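Periplasmic binding protein (PDB 4MDY) probably captures an iron-containing substrate outside the cytoplasmic membrane and delivers it to an ABC importer, as solute-binding proteins of its family do. Local coordinates at residues A[188-194]-A[209-215]; A[130-134]-A[195-199]; A[224-230]-A[251-255]; A[216-220]-A[245-249]. All coordinates share one frame; numbering follows the deposited sequence.

Interaction 1. Residues A[188-194]-A[209-215]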
loop_
_atom_site.group_PDB
_atom_site.type_symbol
_atom_site.label_atom_id
_atom_site.label_comp_id
_atom_site.label_asym_id
_atom_site.label_seq_id
_atom_site.Cartn_x
_atom_site.Cartn_y
_atom_site.Cartn_z
ATOM N N GLY A 188 -20.150 10.387 6.475
ATOM C CA GLY A 188 -20.233 9.039 5.913
ATOM C C GLY A 188 -18.994 8.213 6.210
ATOM O O GLY A 188 -17.954 8.732 6.644
ATOM N N VAL A 189 -19.113 6.914 5.976
ATOM C CA VAL A 189 -18.023 5.977 6.201
ATOM C C VAL A 189 -17.304 5.703 4.890
ATOM O O VAL A 189 -17.941 5.464 3.856
ATOM C CB VAL A 189 -18.541 4.645 6.787
ATOM C CG1 VAL A 189 -17.454 3.580 6.771
ATOM C CG2 VAL A 189 -19.072 4.859 8.199
ATOM N N GLN A 190 -15.979 5.728 4.950
ATOM C CA GLN A 190 -15.140 5.383 3.811
ATOM C C GLN A 190 -14.793 3.901 3.867
ATOM O O GLN A 190 -14.486 3.370 4.930
ATOM C CB GLN A 190 -13.888 6.242 3.825
ATOM C CG GLN A 190 -14.236 7.720 3.843
ATOM C CD GLN A 190 -13.028 8.613 3.720
ATOM O OE1 GLN A 190 -12.364 8.914 4.715
ATOM N NE2 GLN A 190 -12.747 9.064 2.506
ATOM N N ALA A 191 -14.850 3.233 2.721
ATOM C CA ALA A 191 -14.569 1.797 2.658
ATOM C C ALA A 191 -13.702 1.439 1.457
ATOM O O ALA A 191 -13.633 2.176 0.475
ATOM C CB ALA A 191 -15.862 1.005 2.619
ATOM N N THR A 192 -13.032 0.301 1.560
ATOM C CA THR A 192 -12.264 -0.244 0.463
ATOM C C THR A 192 -13.114 -1.317 -0.231
ATOM O O THR A 192 -13.363 -2.383 0.337
ATOM C CB THR A 192 -10.930 -0.827 0.956
ATOM O OG1 THR A 192 -10.136 0.220 1.536
ATOM C CG2 THR A 192 -10.163 -1.454 -0.197
ATOM N N PRO A 193 -13.587 -1.028 -1.456
ATOM C CA PRO A 193 -14.398 -2.029 -2.135
ATOM C C PRO A 193 -13.567 -3.264 -2.481
ATOM O O PRO A 193 -12.346 -3.163 -2.621
ATOM C CB PRO A 193 -14.855 -1.315 -3.413
ATOM C CG PRO A 193 -14.739 0.136 -3.108
ATOM C CD PRO A 193 -13.543 0.239 -2.205
ATOM N N PRO A 194 -14.217 -4.428 -2.600
ATOM C CA PRO A 194 -13.486 -5.624 -3.000
ATOM C C PRO A 194 -12.616 -5.381 -4.235
ATOM O O PRO A 194 -13.018 -4.679 -5.148
ATOM C CB PRO A 194 -14.599 -6.627 -3.305
ATOM C CG PRO A 194 -15.740 -6.203 -2.454
ATOM C CD PRO A 194 -15.635 -4.713 -2.304
ATOM N N LEU A 209 -17.135 -8.391 2.050
ATOM C CA LEU A 209 -18.438 -7.902 1.601
ATOM C C LEU A 209 -18.330 -6.861 0.492
ATOM O O LEU A 209 -17.471 -5.988 0.539
ATOM C CB LEU A 209 -19.178 -7.243 2.771
ATOM C CG LEU A 209 -19.728 -8.134 3.871
ATOM C CD1 LEU A 209 -20.362 -7.256 4.944
ATOM C CD2 LEU A 209 -20.729 -9.132 3.300
ATOM N N GLN A 210 -19.215 -6.955 -0.495
ATOM C CA GLN A 210 -19.410 -5.872 -1.455
ATOM C C GLN A 210 -19.823 -4.608 -0.708
ATOM O O GLN A 210 -20.714 -4.639 0.136
ATOM C CB GLN A 210 -20.477 -6.234 -2.503
ATOM C CG GLN A 210 -19.905 -6.668 -3.843
ATOM C CD GLN A 210 -19.121 -5.557 -4.529
ATOM O OE1 GLN A 210 -19.442 -4.372 -4.389
ATOM N NE2 GLN A 210 -18.083 -5.933 -5.269
ATOM N N VAL A 211 -19.161 -3.502 -1.017
ATOM C CA VAL A 211 -19.405 -2.247 -0.329
ATOM C C VAL A 211 -18.982 -1.097 -1.258
ATOM O O VAL A 211 -18.018 -1.237 -2.012
ATOM C CB VAL A 211 -18.634 -2.213 1.023
ATOM C CG1 VAL A 211 -17.127 -2.136 0.809
ATOM C CG2 VAL A 211 -19.088 -1.061 1.898
ATOM N N PRO A 212 -19.712 0.032 -1.224
ATOM C CA PRO A 212 -19.269 1.194 -1.999
ATOM C C PRO A 212 -18.106 1.905 -1.315
ATOM O O PRO A 212 -17.911 1.740 -0.119
ATOM C CB PRO A 212 -20.512 2.092 -2.060
ATOM C CG PRO A 212 -21.541 1.479 -1.174
ATOM C CD PRO A 212 -20.959 0.291 -0.483
ATOM N N ALA A 213 -17.351 2.690 -2.077
ATOM C CA ALA A 213 -16.175 3.381 -1.553
ATOM C C ALA A 213 -16.550 4.371 -0.450
ATOM O O ALA A 213 -15.737 4.681 0.427
ATOM C CB ALA A 213 -15.449 4.103 -2.676
ATOM N N LEU A 214 -17.781 4.865 -0.521
ATOM C CA LEU A 214 -18.324 5.774 0.464
ATOM C C LEU A 214 -19.748 5.347 0.786
ATOM O O LEU A 214 -20.593 5.217 -0.102
ATOM C CB LEU A 214 -18.307 7.201 -0.073
ATOM C CG LEU A 214 -18.751 8.320 0.874
ATOM C CD1 LEU A 214 -17.751 8.509 2.002
ATOM C CD2 LEU A 214 -18.930 9.607 0.092
ATOM N N ILE A 215 -19.993 5.126 2.069
ATOM C CA ILE A 215 -21.301 4.762 2.570
ATOM C C ILE A 215 -21.939 6.026 3.153
ATOM O O ILE A 215 -21.468 6.550 4.165
ATOM C CB ILE A 215 -21.176 3.683 3.654
ATOM C CG1 ILE A 215 -20.445 2.459 3.086
ATOM C CG2 ILE A 215 -22.541 3.292 4.196
ATOM C CD1 ILE A 215 -19.826 1.580 4.148
HETATM O O HOH W 1 -15.391 -4.083 -6.082
#
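Ile215 and Val189 illustrate how a two-stranded ribbon offers one face to a helix while its backbones hold the strands together. They form an antiparallel hydrogen-bonded pair: Val189 N donates to Ile215 O at 3.0 Å, and Ile215 N returns a nearly straight bond of 2.7 Å to Val189 O. One step on, Ala191 N reaches Ala213 O at 2.9 Å, approaching from above the carbonyl plane.

The Ile215 side chain can be followed outward. Its CB lies against Val189 O, and CG1, anti to the carbonyl carbon (chi1 -57°), continues past the same oxygen. CD1 then comes alongside Val189 CG1 at 4.1 Å, with the methyl of Ala191 slightly farther off. CG2 branches instead toward Ile220, where helix 220-224 begins. The opposite face of the ribbon carries Leu214, whose CD1 meets Gln190 CG at 4.0 Å.

Beyond the paired residues the chains stay together through van der Waals contacts, some of them with polar atoms. Val211 CG1 makes an apolar contact with Ala191 CB at 3.8 Å, and the Pro193 ring rests on Val211 O. The Pro194 ring crosses the end of Gln210, with CG 3.7 Å from NE2.

The arrangement is a short antiparallel beta ribbon on an alpha/beta lobe, its Val189 and Ile215 face packed on helix 220-224 and its Gln190 and Thr192 backbones hydrogen-bonded to strand 176-181.

Interaction 2. Residues A[130-134]-A[195-199]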
loop_
_atom_site.group_PDB
_atom_site.type_symbol
_atom_site.label_atom_id
_atom_site.label_comp_id
_atom_site.label_asym_id
_atom_site.label_seq_id
_atom_site.Cartn_x
_atom_site.Cartn_y
_atom_site.Cartn_z
ATOM N N PHE A 130 -2.433 5.592 -10.148
ATOM C CA PHE A 130 -2.197 5.422 -8.720
ATOM C C PHE A 130 -2.721 4.055 -8.282
ATOM O O PHE A 130 -3.759 3.596 -8.758
ATOM C CB PHE A 130 -2.939 6.486 -7.914
ATOM C CG PHE A 130 -2.233 7.815 -7.832
ATOM C CD1 PHE A 130 -1.062 7.950 -7.100
ATOM C CD2 PHE A 130 -2.771 8.940 -8.443
ATOM C CE1 PHE A 130 -0.426 9.168 -7.001
ATOM C CE2 PHE A 130 -2.138 10.169 -8.350
ATOM C CZ PHE A 130 -0.966 10.283 -7.624
ATOM N N PHE A 131 -2.008 3.430 -7.357
ATOM C CA PHE A 131 -2.475 2.230 -6.663
ATOM C C PHE A 131 -2.883 1.085 -7.592
ATOM O O PHE A 131 -3.913 0.455 -7.388
ATOM C CB PHE A 131 -3.602 2.591 -5.688
ATOM C CG PHE A 131 -3.222 3.676 -4.719
ATOM C CD1 PHE A 131 -2.136 3.511 -3.873
ATOM C CD2 PHE A 131 -3.932 4.866 -4.664
ATOM C CE1 PHE A 131 -1.767 4.507 -2.984
ATOM C CE2 PHE A 131 -3.565 5.867 -3.779
ATOM C CZ PHE A 131 -2.483 5.686 -2.940
ATOM N N GLU A 132 -2.062 0.823 -8.603
ATOM C CA GLU A 132 -2.182 -0.409 -9.390
ATOM C C GLU A 132 -1.874 -1.608 -8.486
ATOM O O GLU A 132 -1.228 -1.448 -7.443
ATOM C CB GLU A 132 -1.228 -0.388 -10.590
ATOM C CG GLU A 132 0.248 -0.542 -10.239
ATOM C CD GLU A 132 1.160 -0.640 -11.446
ATOM O OE1 GLU A 132 0.676 -0.721 -12.596
ATOM O OE2 GLU A 132 2.384 -0.648 -11.232
ATOM N N PRO A 133 -2.330 -2.814 -8.871
ATOM C CA PRO A 133 -2.069 -3.995 -8.043
ATOM C C PRO A 133 -0.616 -4.082 -7.540
ATOM O O PRO A 133 0.324 -3.949 -8.324
ATOM C CB PRO A 133 -2.408 -5.159 -8.985
ATOM C CG PRO A 133 -3.487 -4.608 -9.846
ATOM C CD PRO A 133 -3.158 -3.146 -10.044
ATOM N N TRP A 134 -0.445 -4.286 -6.235
ATOM C CA TRP A 134 0.895 -4.302 -5.628
ATOM C C TRP A 134 1.841 -5.283 -6.309
ATOM O O TRP A 134 3.018 -5.006 -6.458
ATOM C CB TRP A 134 0.834 -4.553 -4.104
ATOM C CG TRP A 134 0.609 -5.965 -3.670
ATOM C CD1 TRP A 134 -0.594 -6.608 -3.562
ATOM C CD2 TRP A 134 1.606 -6.914 -3.282
ATOM N NE1 TRP A 134 -0.405 -7.900 -3.132
ATOM C CE2 TRP A 134 0.933 -8.117 -2.952
ATOM C CE3 TRP A 134 3.000 -6.871 -3.184
ATOM C CZ2 TRP A 134 1.611 -9.265 -2.530
ATOM C CZ3 TRP A 134 3.673 -8.007 -2.757
ATOM C CH2 TRP A 134 2.972 -9.193 -2.436
ATOM N N GLY A 195 -11.421 -5.949 -4.236
ATOM C CA GLY A 195 -10.456 -5.733 -5.303
ATOM C C GLY A 195 -9.101 -6.198 -4.812
ATOM O O GLY A 195 -9.000 -6.874 -3.776
ATOM N N TRP A 196 -8.046 -5.842 -5.530
ATOM C CA TRP A 196 -6.726 -6.312 -5.144
ATOM C C TRP A 196 -6.375 -5.936 -3.702
ATOM O O TRP A 196 -5.732 -6.713 -3.008
ATOM C CB TRP A 196 -5.643 -5.844 -6.117
ATOM C CG TRP A 196 -5.169 -4.425 -5.999
ATOM C CD1 TRP A 196 -5.500 -3.389 -6.816
ATOM C CD2 TRP A 196 -4.213 -3.901 -5.057
ATOM N NE1 TRP A 196 -4.827 -2.247 -6.433
ATOM C CE2 TRP A 196 -4.030 -2.537 -5.360
ATOM C CE3 TRP A 196 -3.501 -4.451 -3.991
ATOM C CZ2 TRP A 196 -3.168 -1.712 -4.627
ATOM C CZ3 TRP A 196 -2.638 -3.636 -3.266
ATOM C CH2 TRP A 196 -2.487 -2.280 -3.584
ATOM N N ARG A 197 -6.824 -4.765 -3.259
ATOM C CA ARG A 197 -6.543 -4.299 -1.899
ATOM C C ARG A 197 -7.161 -5.148 -0.793
ATOM O O ARG A 197 -6.674 -5.128 0.333
ATOM C CB ARG A 197 -7.003 -2.863 -1.715
ATOM C CG ARG A 197 -6.109 -1.844 -2.390
ATOM C CD ARG A 197 -6.315 -0.471 -1.771
ATOM N NE ARG A 197 -5.189 0.404 -2.056
ATOM C CZ ARG A 197 -4.086 0.532 -1.310
ATOM N NH1 ARG A 197 -3.146 1.371 -1.706
ATOM N NH2 ARG A 197 -3.909 -0.144 -0.180
ATOM N N THR A 198 -8.231 -5.876 -1.097
ATOM C CA THR A 198 -8.843 -6.762 -0.097
ATOM C C THR A 198 -8.393 -8.221 -0.239
ATOM O O THR A 198 -8.797 -9.066 0.555
ATOM C CB THR A 198 -10.384 -6.694 -0.141
ATOM O OG1 THR A 198 -10.862 -7.069 -1.440
ATOM C CG2 THR A 198 -10.868 -5.281 0.182
ATOM N N ASP A 199 -7.556 -8.521 -1.234
ATOM C CA ASP A 199 -7.116 -9.906 -1.458
ATOM C C ASP A 199 -6.500 -10.525 -0.209
ATOM O O ASP A 199 -6.745 -11.695 0.092
ATOM C CB ASP A 199 -6.111 -10.009 -2.615
ATOM C CG ASP A 199 -6.771 -9.949 -3.984
ATOM O OD1 ASP A 199 -8.004 -10.140 -4.083
ATOM O OD2 ASP A 199 -6.042 -9.716 -4.972
#
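Pro133 and Trp196 bring two irregular segments together, their CA atoms 6.0 Å apart, each segment running into a helix: Pro133 is the N-cap of helix 134-144, and 195-199 turns into helix 199-203. The approach is made mainly by one indole spread over a backbone.

Trp196 CG sits between the backbone N and the carbonyl carbon (chi1 78°), a setting that lays the indole over Pro133. Pro133 CA stands 3.5 Å from the centroid of the five-membered ring of Trp196, almost on the normal, a CH-pi contact over the face. Trp134 N lies over the same face. At the ring edge, Trp196 NE1 donates to Phe131 O at 3.0 Å; the acceptor lies close to the indole plane, whereas the donor sits above the carbonyl plane. This bond and the face contact together fix the rotation of the indole. Trp134 meets it at the far end, its CD1 3.6 Å from Trp196 CZ3, with the two ring planes inclined at 44°.

The opposite face of Trp196 is covered by CG of its neighbour Arg197. The extended chain of Arg197 brings its NH1 to 3.2 Å from Phe131 CD1, the guanidinium and ring planes 71° apart, while its NH2 is bonded to Ala272 O.

Aromatic and arginine side chains gathered from distant parts of the sequence, with a glycol molecule beside Arg197, are consistent with the cleft between the two lobes of a solute-binding protein, where relatives bind their ligand.

Interaction 3. Residues A[224-230]-A[251-255]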
loop_
_atom_site.group_PDB
_atom_site.type_symbol
_atom_site.label_atom_id
_atom_site.label_comp_id
_atom_site.label_asym_id
_atom_site.label_seq_id
_atom_site.Cartn_x
_atom_site.Cartn_y
_atom_site.Cartn_z
ATOM N N LEU A 224 -23.084 -1.676 7.505
ATOM C CA LEU A 224 -22.090 -2.127 8.483
ATOM C C LEU A 224 -22.602 -3.235 9.401
ATOM O O LEU A 224 -21.822 -4.074 9.845
ATOM C CB LEU A 224 -21.533 -0.954 9.315
ATOM C CG LEU A 224 -20.348 -0.199 8.701
ATOM C CD1 LEU A 224 -20.680 0.348 7.331
ATOM C CD2 LEU A 224 -19.861 0.920 9.616
ATOM N N ASP A 225 -23.904 -3.261 9.677
ATOM C CA ASP A 225 -24.449 -4.328 10.520
ATOM C C ASP A 225 -24.488 -5.669 9.783
ATOM O O ASP A 225 -24.808 -6.688 10.383
ATOM C CB ASP A 225 -25.826 -3.956 11.085
ATOM C CG ASP A 225 -25.748 -2.897 12.188
ATOM O OD1 ASP A 225 -24.690 -2.771 12.847
ATOM O OD2 ASP A 225 -26.761 -2.196 12.404
ATOM N N GLY A 226 -24.149 -5.667 8.494
ATOM C CA GLY A 226 -23.998 -6.910 7.730
ATOM C C GLY A 226 -22.678 -7.644 7.942
ATOM O O GLY A 226 -22.514 -8.766 7.455
ATOM N N ALA A 227 -21.739 -7.023 8.661
ATOM C CA ALA A 227 -20.393 -7.580 8.846
ATOM C C ALA A 227 -20.201 -8.179 10.235
ATOM O O ALA A 227 -20.831 -7.747 11.209
ATOM C CB ALA A 227 -19.339 -6.512 8.590
ATOM N N ASP A 228 -19.332 -9.185 10.304
ATOM C CA ASP A 228 -18.934 -9.817 11.560
ATOM C C ASP A 228 -17.778 -9.076 12.248
ATOM O O ASP A 228 -17.624 -9.154 13.463
ATOM C CB ASP A 228 -18.528 -11.265 11.301
ATOM C CG ASP A 228 -19.683 -12.102 10.790
ATOM O OD1 ASP A 228 -20.761 -12.067 11.428
ATOM O OD2 ASP A 228 -19.526 -12.777 9.748
ATOM N N VAL A 229 -16.966 -8.377 11.460
ATOM C CA VAL A 229 -15.853 -7.596 11.978
ATOM C C VAL A 229 -15.645 -6.364 11.096
ATOM O O VAL A 229 -15.719 -6.453 9.869
ATOM C CB VAL A 229 -14.551 -8.443 12.068
ATOM C CG1 VAL A 229 -14.159 -9.022 10.712
ATOM C CG2 VAL A 229 -13.396 -7.632 12.642
ATOM N N LEU A 230 -15.423 -5.216 11.733
ATOM C CA LEU A 230 -15.084 -3.980 11.031
ATOM C C LEU A 230 -13.657 -3.613 11.385
ATOM O O LEU A 230 -13.296 -3.552 12.559
ATOM C CB LEU A 230 -16.008 -2.826 11.436
ATOM C CG LEU A 230 -17.510 -3.062 11.332
ATOM C CD1 LEU A 230 -18.243 -1.805 11.772
ATOM C CD2 LEU A 230 -17.918 -3.457 9.923
ATOM N N GLN A 251 -24.071 2.948 17.937
ATOM C CA GLN A 251 -25.165 1.973 17.951
ATOM C C GLN A 251 -25.002 0.833 16.953
ATOM O O GLN A 251 -25.892 -0.002 16.818
ATOM C CB GLN A 251 -26.493 2.678 17.712
ATOM C CG GLN A 251 -26.880 3.575 18.864
ATOM C CD GLN A 251 -28.318 4.034 18.782
ATOM O OE1 GLN A 251 -28.767 4.520 17.740
ATOM N NE2 GLN A 251 -29.051 3.883 19.886
ATOM N N LEU A 252 -23.876 0.788 16.262
ATOM C CA LEU A 252 -23.592 -0.341 15.395
ATOM C C LEU A 252 -23.546 -1.624 16.217
ATOM O O LEU A 252 -23.092 -1.619 17.355
ATOM C CB LEU A 252 -22.261 -0.142 14.675
ATOM C CG LEU A 252 -22.255 0.955 13.606
ATOM C CD1 LEU A 252 -20.836 1.184 13.110
ATOM C CD2 LEU A 252 -23.181 0.591 12.451
ATOM N N ALA A 253 -24.018 -2.720 15.631
ATOM C CA ALA A 253 -23.893 -4.033 16.251
ATOM C C ALA A 253 -22.424 -4.331 16.575
ATOM O O ALA A 253 -22.118 -4.881 17.626
ATOM C CB ALA A 253 -24.469 -5.105 15.341
ATOM N N ALA A 254 -21.516 -3.937 15.681
ATOM C CA ALA A 254 -20.089 -4.122 15.906
ATOM C C ALA A 254 -19.604 -3.395 17.157
ATOM O O ALA A 254 -18.752 -3.913 17.880
ATOM C CB ALA A 254 -19.295 -3.657 14.698
ATOM N N THR A 255 -20.135 -2.202 17.412
ATOM C CA THR A 255 -19.743 -1.449 18.606
ATOM C C THR A 255 -20.311 -2.121 19.856
ATOM O O THR A 255 -19.607 -2.284 20.838
ATOM C CB THR A 255 -20.156 0.031 18.511
ATOM O OG1 THR A 255 -19.598 0.599 17.317
ATOM C CG2 THR A 255 -19.654 0.827 19.719
HETATM O O HOH W 2 -22.092 -3.463 12.848
HETATM O O HOH W 3 -26.839 -0.065 14.159
#
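Asp225 and Leu252 each give up about the same area, the largest in this contact, and divide the work between polar and apolar contacts. Asp225 sends its carboxylate to the start of helix 253-256, where OD1 accepts from Ala253 N at 2.9 Å with an N-H...O angle of 158°. The amide arrives on the syn side of OD1 but 33° out of the carboxylate plane. A water 2.7 Å from Asp225 OD1 also donates to it, and accepts from Ala254 N, so the carboxylate serves a second amide of the first turn indirectly. OD2 is tied through another water to Gln251 O. A negative charge would probably suit the N-H groups at this helix start.

Helix 253-256 lies on the connection between strands 229-233 and 260-262, adjacent and parallel in the sheet; the contact forms within a beta-alpha-beta crossover, probably right-handed as is usual, of a Rossmann-like lobe.

Leu252, the N-cap residue, turns its CG anti to the carbonyl carbon (chi1 -70°), which carries both methyls toward 224-230. Its CD1 presses on Leu224 CD2 at 3.6 Å and lies farther from Leu230 CD1, whose side chain crosses that of Leu252 at about a right angle. CD2 touches Asp225 OD1 and Leu224 CB. Ala254 completes the apolar part: its CB touches Leu230 CD1 at 3.6 Å, and both Leu230 and Ala254 also pack on Asn260 of the neighbouring strand.

Interaction 4. Residues A[216-220]-A[245-249]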
loop_
_atom_site.group_PDB
_atom_site.type_symbol
_atom_site.label_atom_id
_atom_site.label_comp_id
_atom_site.label_asym_id
_atom_site.label_seq_id
_atom_site.Cartn_x
_atom_site.Cartn_y
_atom_site.Cartn_z
ATOM N N PRO A 216 -23.006 6.530 2.510
ATOM C CA PRO A 216 -23.622 7.747 3.029
ATOM C C PRO A 216 -24.162 7.560 4.448
ATOM O O PRO A 216 -24.476 6.445 4.852
ATOM C CB PRO A 216 -24.747 8.036 2.035
ATOM C CG PRO A 216 -24.993 6.753 1.319
ATOM C CD PRO A 216 -23.697 6.015 1.311
ATOM N N ARG A 217 -24.250 8.655 5.195
ATOM C CA ARG A 217 -24.609 8.593 6.612
ATOM C C ARG A 217 -25.910 7.826 6.880
ATOM O O ARG A 217 -26.007 7.074 7.847
ATOM C CB ARG A 217 -24.719 10.005 7.186
ATOM C CG ARG A 217 -24.690 10.034 8.699
ATOM C CD ARG A 217 -24.406 11.428 9.238
ATOM N NE ARG A 217 -24.467 11.421 10.695
ATOM C CZ ARG A 217 -23.528 10.915 11.491
ATOM N NH1 ARG A 217 -22.421 10.375 10.983
ATOM N NH2 ARG A 217 -23.698 10.948 12.811
ATOM N N ASP A 218 -26.905 8.011 6.018
ATOM C CA ASP A 218 -28.191 7.346 6.200
ATOM C C ASP A 218 -28.156 5.820 5.927
ATOM O O ASP A 218 -29.119 5.119 6.246
ATOM C CB ASP A 218 -29.285 8.043 5.377
ATOM C CG ASP A 218 -29.089 7.898 3.887
ATOM O OD1 ASP A 218 -27.934 7.925 3.424
ATOM O OD2 ASP A 218 -30.099 7.772 3.176
ATOM N N GLU A 219 -27.055 5.310 5.368
ATOM C CA GLU A 219 -26.925 3.871 5.062
ATOM C C GLU A 219 -25.922 3.117 5.944
ATOM O O GLU A 219 -25.696 1.930 5.754
ATOM C CB GLU A 219 -26.546 3.683 3.587
ATOM C CG GLU A 219 -27.671 4.024 2.622
ATOM C CD GLU A 219 -27.248 3.920 1.164
ATOM O OE1 GLU A 219 -26.453 3.016 0.828
ATOM O OE2 GLU A 219 -27.713 4.746 0.349
ATOM N N ILE A 220 -25.324 3.793 6.912
ATOM C CA ILE A 220 -24.260 3.188 7.710
ATOM C C ILE A 220 -24.700 1.913 8.429
ATOM O O ILE A 220 -24.029 0.884 8.328
ATOM C CB ILE A 220 -23.693 4.191 8.729
ATOM C CG1 ILE A 220 -22.900 5.269 7.999
ATOM C CG2 ILE A 220 -22.796 3.496 9.738
ATOM C CD1 ILE A 220 -22.562 6.459 8.869
ATOM N N ALA A 245 -17.401 8.273 19.308
ATOM C CA ALA A 245 -18.240 9.402 19.721
ATOM C C ALA A 245 -19.406 9.680 18.760
ATOM O O ALA A 245 -20.347 10.385 19.117
ATOM C CB ALA A 245 -17.391 10.659 19.892
ATOM N N ASP A 246 -19.340 9.152 17.542
ATOM C CA ASP A 246 -20.413 9.339 16.571
ATOM C C ASP A 246 -21.618 8.502 17.008
ATOM O O ASP A 246 -21.472 7.314 17.270
ATOM C CB ASP A 246 -19.937 8.945 15.162
ATOM C CG ASP A 246 -21.026 9.073 14.127
ATOM O OD1 ASP A 246 -21.887 8.176 14.062
ATOM O OD2 ASP A 246 -21.030 10.066 13.375
ATOM N N PRO A 247 -22.815 9.122 17.093
ATOM C CA PRO A 247 -23.965 8.412 17.654
ATOM C C PRO A 247 -24.445 7.241 16.799
ATOM O O PRO A 247 -25.006 6.302 17.338
ATOM C CB PRO A 247 -25.048 9.495 17.754
ATOM C CG PRO A 247 -24.645 10.553 16.791
ATOM C CD PRO A 247 -23.153 10.499 16.688
ATOM N N ILE A 248 -24.218 7.291 15.489
ATOM C CA ILE A 248 -24.579 6.162 14.631
ATOM C C ILE A 248 -23.571 5.031 14.842
ATOM O O ILE A 248 -23.959 3.892 15.086
ATOM C CB ILE A 248 -24.685 6.580 13.148
ATOM C CG1 ILE A 248 -25.867 7.543 12.978
ATOM C CG2 ILE A 248 -24.855 5.351 12.263
ATOM C CD1 ILE A 248 -25.976 8.177 11.607
ATOM N N VAL A 249 -22.282 5.353 14.785
ATOM C CA VAL A 249 -21.237 4.363 15.032
ATOM C C VAL A 249 -21.442 3.715 16.409
ATOM O O VAL A 249 -21.344 2.491 16.545
ATOM C CB VAL A 249 -19.818 4.969 14.880
ATOM C CG1 VAL A 249 -18.742 3.960 15.256
ATOM C CG2 VAL A 249 -19.593 5.439 13.450
#
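Arg217 and Asp246 meet end-on in a salt bridge in which both terminal nitrogens converge on one oxygen. Arg217 NH1 lies 2.8 Å and Arg217 NH2 2.9 Å from Asp246 OD2, which sits near the guanidinium plane; the two flat groups are turned 78° against each other. NH1 approaches along the syn lone pair of OD2, while NH2 comes in on the syn side but out of the carboxylate plane. NH1 has a second acceptor, Gly187 O.

The other carboxylate oxygen is committed to the backbone. Asp246 OD1 accepts from Val249 N at 2.9 Å, almost straight at 169° and on its anti lone pair, and more weakly from Ile248 N. With CG anti to the backbone N (chi1 178°), Asp246 thus places one oxygen over the helix start and the other before the arginine.

Ile248 covers part of one guanidinium face: its CD1 lies 3.7 Å from Arg217 CZ. Its CG2 turns the other way and touches Ile220 CG2 at 3.7 Å.

The arrangement is an aspartate N-cap on the short, weakly bonded helix 247-250, whose second oxygen is paired with an arginine from the loop before helix 220-224.

In the fold
Interactions 1, 3 and 4 form one continuous cluster, whereas interaction 2 stands at its edge toward what is probably the ligand cleft between the lobes. Helix 220-224 is the shared element: Ile220 CG1 of interaction 4 packs on Val189 CG2 of interaction 1 at 3.9 Å, and Leu224 CD1 of interaction 3 meets Ile215 CD1 at 3.5 Å. Interactions 3 and 4, with centres about 11 Å apart, involve the consecutive helices 247-250 and 253-256, and Thr255 OG1 probably hydrogen-bonds Val249 O. Interaction 2 touches interaction 1 alone, through Thr192 and Pro193 against Arg197 and Thr198; its centre is about 24 Å from that of interaction 3. The glycol molecule lies near both Thr192 and Arg197.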